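Local coordinates for protein tetraacyldisaccharide 4'-kinase (Aquifex aeolicus, PDB 4EHX) that probably transfers the gamma-phosphate of ATP to the 4'-position of a tetraacyldisaccharide 1-phosphate, forming lipid IVA in lipid A biosynthesis, at residues I177-Q188 with F195-R206. Numbering follows the deposited sequence.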
loop_
_atom_site.group_PDB
_atom_site.type_symbol
_atom_site.label_atom_id
_atom_site.label_comp_id
_atom_site.label_asym_id
_atom_site.label_seq_id
_atom_site.Cartn_x
_atom_site.Cartn_y
_atom_site.Cartn_z
ATOM N N ILE A 177 12.733 14.145 -0.931
ATOM C CA ILE A 177 11.601 14.587 -0.123
ATOM C C ILE A 177 11.057 15.922 -0.653
ATOM O O ILE A 177 9.863 16.204 -0.553
ATOM C CB ILE A 177 11.992 14.685 1.370
ATOM C CG1 ILE A 177 12.100 13.273 1.955
ATOM C CG2 ILE A 177 10.964 15.512 2.164
ATOM C CD1 ILE A 177 12.766 13.213 3.328
ATOM N N ARG A 178 11.928 16.729 -1.252
ATOM C CA ARG A 178 11.500 18.008 -1.820
ATOM C C ARG A 178 10.363 17.919 -2.853
ATOM O O ARG A 178 9.644 18.900 -3.067
ATOM C CB ARG A 178 12.697 18.771 -2.417
ATOM C CG ARG A 178 13.291 18.155 -3.681
ATOM C CD ARG A 178 14.595 18.881 -4.044
ATOM N NE ARG A 178 15.272 18.274 -5.188
ATOM C CZ ARG A 178 16.568 18.434 -5.463
ATOM N NH1 ARG A 178 17.332 19.175 -4.667
ATOM N NH2 ARG A 178 17.104 17.846 -6.527
ATOM N N ARG A 179 10.210 16.768 -3.509
ATOM C CA ARG A 179 9.130 16.607 -4.503
ATOM C C ARG A 179 7.734 16.505 -3.886
ATOM O O ARG A 179 6.739 16.710 -4.578
ATOM C CB ARG A 179 9.350 15.393 -5.409
ATOM C CG ARG A 179 10.690 15.364 -6.110
ATOM C CD ARG A 179 10.613 14.545 -7.395
ATOM N NE ARG A 179 10.118 13.164 -7.236
ATOM C CZ ARG A 179 10.888 12.094 -7.016
ATOM N NH1 ARG A 179 12.206 12.219 -6.886
ATOM N NH2 ARG A 179 10.344 10.884 -6.938
ATOM N N ALA A 180 7.657 16.182 -2.599
ATOM C CA ALA A 180 6.368 16.030 -1.935
ATOM C C ALA A 180 5.589 17.335 -1.820
ATOM O O ALA A 180 6.164 18.382 -1.556
ATOM C CB ALA A 180 6.546 15.405 -0.536
ATOM N N ASP A 181 4.268 17.258 -2.000
ATOM C CA ASP A 181 3.391 18.366 -1.641
ATOM C C ASP A 181 2.971 18.258 -0.192
ATOM O O ASP A 181 2.644 19.256 0.452
ATOM C CB ASP A 181 2.137 18.366 -2.509
ATOM C CG ASP A 181 2.437 18.644 -3.950
ATOM O OD1 ASP A 181 3.204 19.598 -4.229
ATOM O OD2 ASP A 181 1.898 17.911 -4.801
ATOM N N ALA A 182 2.927 17.027 0.305
ATOM C CA ALA A 182 2.493 16.769 1.672
ATOM C C ALA A 182 3.266 15.568 2.185
ATOM O O ALA A 182 3.552 14.633 1.425
ATOM C CB ALA A 182 0.985 16.490 1.725
ATOM N N LEU A 183 3.616 15.602 3.466
ATOM C CA LEU A 183 4.273 14.472 4.117
ATOM C C LEU A 183 3.346 13.797 5.116
ATOM O O LEU A 183 2.656 14.460 5.885
ATOM C CB LEU A 183 5.529 14.924 4.867
ATOM C CG LEU A 183 6.679 15.456 4.013
ATOM C CD1 LEU A 183 7.843 15.856 4.899
ATOM C CD2 LEU A 183 7.112 14.414 3.013
ATOM N N VAL A 184 3.363 12.473 5.113
ATOM C CA VAL A 184 2.638 11.698 6.107
ATOM C C VAL A 184 3.679 10.925 6.889
ATOM O O VAL A 184 4.408 10.108 6.316
ATOM C CB VAL A 184 1.635 10.709 5.457
ATOM C CG1 VAL A 184 0.942 9.852 6.541
ATOM C CG2 VAL A 184 0.575 11.476 4.652
ATOM N N LEU A 185 3.769 11.217 8.184
ATOM C CA LEU A 185 4.784 10.623 9.044
ATOM C C LEU A 185 4.188 9.394 9.703
ATOM O O LEU A 185 3.362 9.504 10.606
ATOM C CB LEU A 185 5.250 11.623 10.098
ATOM C CG LEU A 185 5.726 13.004 9.617
ATOM C CD1 LEU A 185 6.326 13.798 10.780
ATOM C CD2 LEU A 185 6.728 12.915 8.468
ATOM N N THR A 186 4.617 8.225 9.247
ATOM C CA THR A 186 3.959 6.963 9.591
ATOM C C THR A 186 4.576 6.196 10.771
ATOM O O THR A 186 5.655 6.535 11.282
ATOM C CB THR A 186 3.968 6.032 8.369
ATOM O OG1 THR A 186 5.332 5.786 7.999
ATOM C CG2 THR A 186 3.233 6.688 7.175
ATOM N N TYR A 187 3.871 5.141 11.176
ATOM C CA TYR A 187 4.256 4.282 12.299
ATOM C C TYR A 187 4.417 5.044 13.609
ATOM O O TYR A 187 5.236 4.679 14.455
ATOM C CB TYR A 187 5.502 3.452 11.956
ATOM C CG TYR A 187 5.239 2.431 10.873
ATOM C CD1 TYR A 187 5.368 2.766 9.524
ATOM C CD2 TYR A 187 4.832 1.137 11.191
ATOM C CE1 TYR A 187 5.114 1.837 8.524
ATOM C CE2 TYR A 187 4.577 0.201 10.196
ATOM C CZ TYR A 187 4.722 0.557 8.867
ATOM O OH TYR A 187 4.476 -0.362 7.872
ATOM N N GLN A 188 3.611 6.089 13.788
ATOM C CA GLN A 188 3.678 6.896 15.007
ATOM C C GLN A 188 3.313 6.063 16.229
ATOM O O GLN A 188 3.732 6.376 17.351
ATOM C CB GLN A 188 2.740 8.104 14.920
ATOM C CG GLN A 188 3.137 9.129 13.861
ATOM C CD GLN A 188 4.378 9.923 14.233
ATOM O OE1 GLN A 188 4.731 10.042 15.411
ATOM N NE2 GLN A 188 5.042 10.481 13.226
ATOM N N PHE A 195 9.193 15.696 12.103
ATOM C CA PHE A 195 10.039 16.035 10.974
ATOM C C PHE A 195 9.519 17.297 10.312
ATOM O O PHE A 195 8.465 17.285 9.673
ATOM C CB PHE A 195 10.065 14.880 9.978
ATOM C CG PHE A 195 11.032 15.075 8.849
ATOM C CD1 PHE A 195 12.372 15.309 9.103
ATOM C CD2 PHE A 195 10.605 15.005 7.534
ATOM C CE1 PHE A 195 13.268 15.483 8.062
ATOM C CE2 PHE A 195 11.495 15.174 6.491
ATOM C CZ PHE A 195 12.829 15.412 6.754
ATOM N N PHE A 196 10.262 18.387 10.472
ATOM C CA PHE A 196 9.840 19.675 9.937
ATOM C C PHE A 196 10.537 20.025 8.628
ATOM O O PHE A 196 11.770 20.019 8.537
ATOM C CB PHE A 196 10.071 20.797 10.948
ATOM C CG PHE A 196 9.686 22.150 10.431
ATOM C CD1 PHE A 196 8.376 22.595 10.528
ATOM C CD2 PHE A 196 10.625 22.967 9.826
ATOM C CE1 PHE A 196 8.013 23.837 10.043
ATOM C CE2 PHE A 196 10.271 24.209 9.338
ATOM C CZ PHE A 196 8.961 24.645 9.449
ATOM N N THR A 197 9.730 20.341 7.622
ATOM C CA THR A 197 10.227 20.702 6.308
ATOM C C THR A 197 9.590 21.993 5.818
ATOM O O THR A 197 9.994 22.540 4.793
ATOM C CB THR A 197 9.886 19.615 5.273
ATOM O OG1 THR A 197 8.460 19.481 5.181
ATOM C CG2 THR A 197 10.497 18.283 5.666
ATOM N N GLY A 198 8.572 22.464 6.529
ATOM C CA GLY A 198 7.769 23.569 6.038
ATOM C C GLY A 198 6.577 23.113 5.207
ATOM O O GLY A 198 5.635 23.880 4.991
ATOM N N LYS A 199 6.599 21.867 4.740
ATOM C CA LYS A 199 5.465 21.328 3.984
ATOM C C LYS A 199 4.319 20.896 4.904
ATOM O O LYS A 199 4.551 20.530 6.055
ATOM C CB LYS A 199 5.901 20.122 3.147
ATOM C CG LYS A 199 7.006 20.423 2.143
ATOM C CD LYS A 199 7.518 19.145 1.496
ATOM C CE LYS A 199 8.607 19.429 0.469
ATOM N NZ LYS A 199 8.095 20.214 -0.699
ATOM N N PRO A 200 3.081 20.902 4.381
ATOM C CA PRO A 200 1.959 20.333 5.138
ATOM C C PRO A 200 2.320 18.919 5.573
ATOM O O PRO A 200 2.707 18.092 4.748
ATOM C CB PRO A 200 0.828 20.290 4.110
ATOM C CG PRO A 200 1.199 21.340 3.092
ATOM C CD PRO A 200 2.694 21.288 3.014
ATOM N N THR A 201 2.185 18.644 6.862
ATOM C CA THR A 201 2.700 17.411 7.434
ATOM C C THR A 201 1.663 16.814 8.382
ATOM O O THR A 201 1.063 17.535 9.175
ATOM C CB THR A 201 4.032 17.677 8.169
ATOM O OG1 THR A 201 4.985 18.193 7.229
ATOM C CG2 THR A 201 4.578 16.399 8.798
ATOM N N PHE A 202 1.467 15.502 8.288
ATOM C CA PHE A 202 0.393 14.807 9.002
ATOM C C PHE A 202 0.879 13.517 9.640
ATOM O O PHE A 202 1.303 12.593 8.948
ATOM C CB PHE A 202 -0.724 14.444 8.024
ATOM C CG PHE A 202 -1.226 15.611 7.238
ATOM C CD1 PHE A 202 -0.614 15.963 6.045
ATOM C CD2 PHE A 202 -2.276 16.383 7.715
ATOM C CE1 PHE A 202 -1.065 17.055 5.322
ATOM C CE2 PHE A 202 -2.727 17.479 7.003
ATOM C CZ PHE A 202 -2.119 17.813 5.805
ATOM N N LYS A 203 0.794 13.439 10.957
ATOM C CA LYS A 203 1.191 12.225 11.649
ATOM C C LYS A 203 0.131 11.159 11.478
ATOM O O LYS A 203 -1.069 11.431 11.600
ATOM C CB LYS A 203 1.379 12.511 13.137
ATOM C CG LYS A 203 2.635 13.306 13.468
ATOM C CD LYS A 203 2.690 13.496 14.981
ATOM C CE LYS A 203 4.001 14.080 15.451
ATOM N NZ LYS A 203 3.973 14.113 16.943
ATOM N N MET A 204 0.576 9.936 11.224
ATOM C CA MET A 204 -0.344 8.832 10.988
ATOM C C MET A 204 -0.142 7.727 12.007
ATOM O O MET A 204 0.978 7.254 12.206
ATOM C CB MET A 204 -0.130 8.272 9.581
ATOM C CG MET A 204 -0.936 7.006 9.303
ATOM S SD MET A 204 -0.730 6.456 7.584
ATOM C CE MET A 204 -0.206 4.757 7.843
ATOM N N PHE A 205 -1.239 7.335 12.645
ATOM C CA PHE A 205 -1.244 6.270 13.646
ATOM C C PHE A 205 -2.112 5.183 13.058
ATOM O O PHE A 205 -3.053 5.481 12.333
ATOM C CB PHE A 205 -1.874 6.756 14.962
ATOM C CG PHE A 205 -1.069 7.813 15.682
ATOM C CD1 PHE A 205 -1.075 9.129 15.244
ATOM C CD2 PHE A 205 -0.338 7.493 16.817
ATOM C CE1 PHE A 205 -0.342 10.109 15.917
ATOM C CE2 PHE A 205 0.390 8.467 17.497
ATOM C CZ PHE A 205 0.392 9.772 17.043
ATOM N N ARG A 206 -1.795 3.925 13.343
ATOM C CA ARG A 206 -2.699 2.846 12.973
ATOM C C ARG A 206 -3.085 2.109 14.225
ATOM O O ARG A 206 -2.231 1.752 15.029
ATOM C CB ARG A 206 -2.057 1.896 11.951
ATOM C CG ARG A 206 -2.038 2.470 10.547
ATOM C CD ARG A 206 -1.704 1.417 9.508
ATOM N NE ARG A 206 -0.359 0.893 9.675
ATOM C CZ ARG A 206 0.192 -0.015 8.877
ATOM N NH1 ARG A 206 -0.489 -0.503 7.851
ATOM N NH2 ARG A 206 1.427 -0.435 9.108
HETATM O O HOH W 1 1.070 4.416 11.124
HETATM O O HOH W 2 4.099 11.233 17.654
#
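Gln188 lays its CB over the centre of one face of the Phe205 ring, 3.5 Å from the centroid and 10° off the normal, a CH-pi contact beside the parallel pairing of 182-186 with 201-206. Its chain then turns about CB-CG (chi2 -72°) and crosses the Lys203 side chain at about a right angle, bringing NE2 3.3 Å from Leu185 O. That oxygen also accepts from Met204 N, the two donors arriving from opposite faces of its carbonyl plane. Gln188 OE1 binds Phe193 N and a water that bridges to Lys203 NZ, itself salt-bridged to Glu194. With an alanine at Gln188 the amide is gone, which would probably leave Leu185 O with one donor fewer and Phe193 N without this acceptor.

Between the strands the ladder includes Leu183 N to Pro200 O (2.9 Å) and Met204 N to Leu185 O; Gln188 N also donates to Met204 O (3.3 Å). On one sheet face, Leu185 packs on Thr201 CG2, while Leu183 CD1 meets Thr197 CG2 tip to tip (3.7 Å) and the edge of the Phe195 ring. On the other, Val184 CG1 touches Met204 CB (3.6 Å).

At the far end Lys199, turned about CD-CE (chi4 -65°), gives NZ to Ala180 O at 2.8 Å and Arg178 O at 3.1 Å. Strand 182-186 also pairs with strand 150-156, within the P-loop kinase fold. One ammonium group thus joins the carbonyls of Arg178 and Ala180 to the loop before Thr201, its charge probably partly met by those carbonyl dipoles.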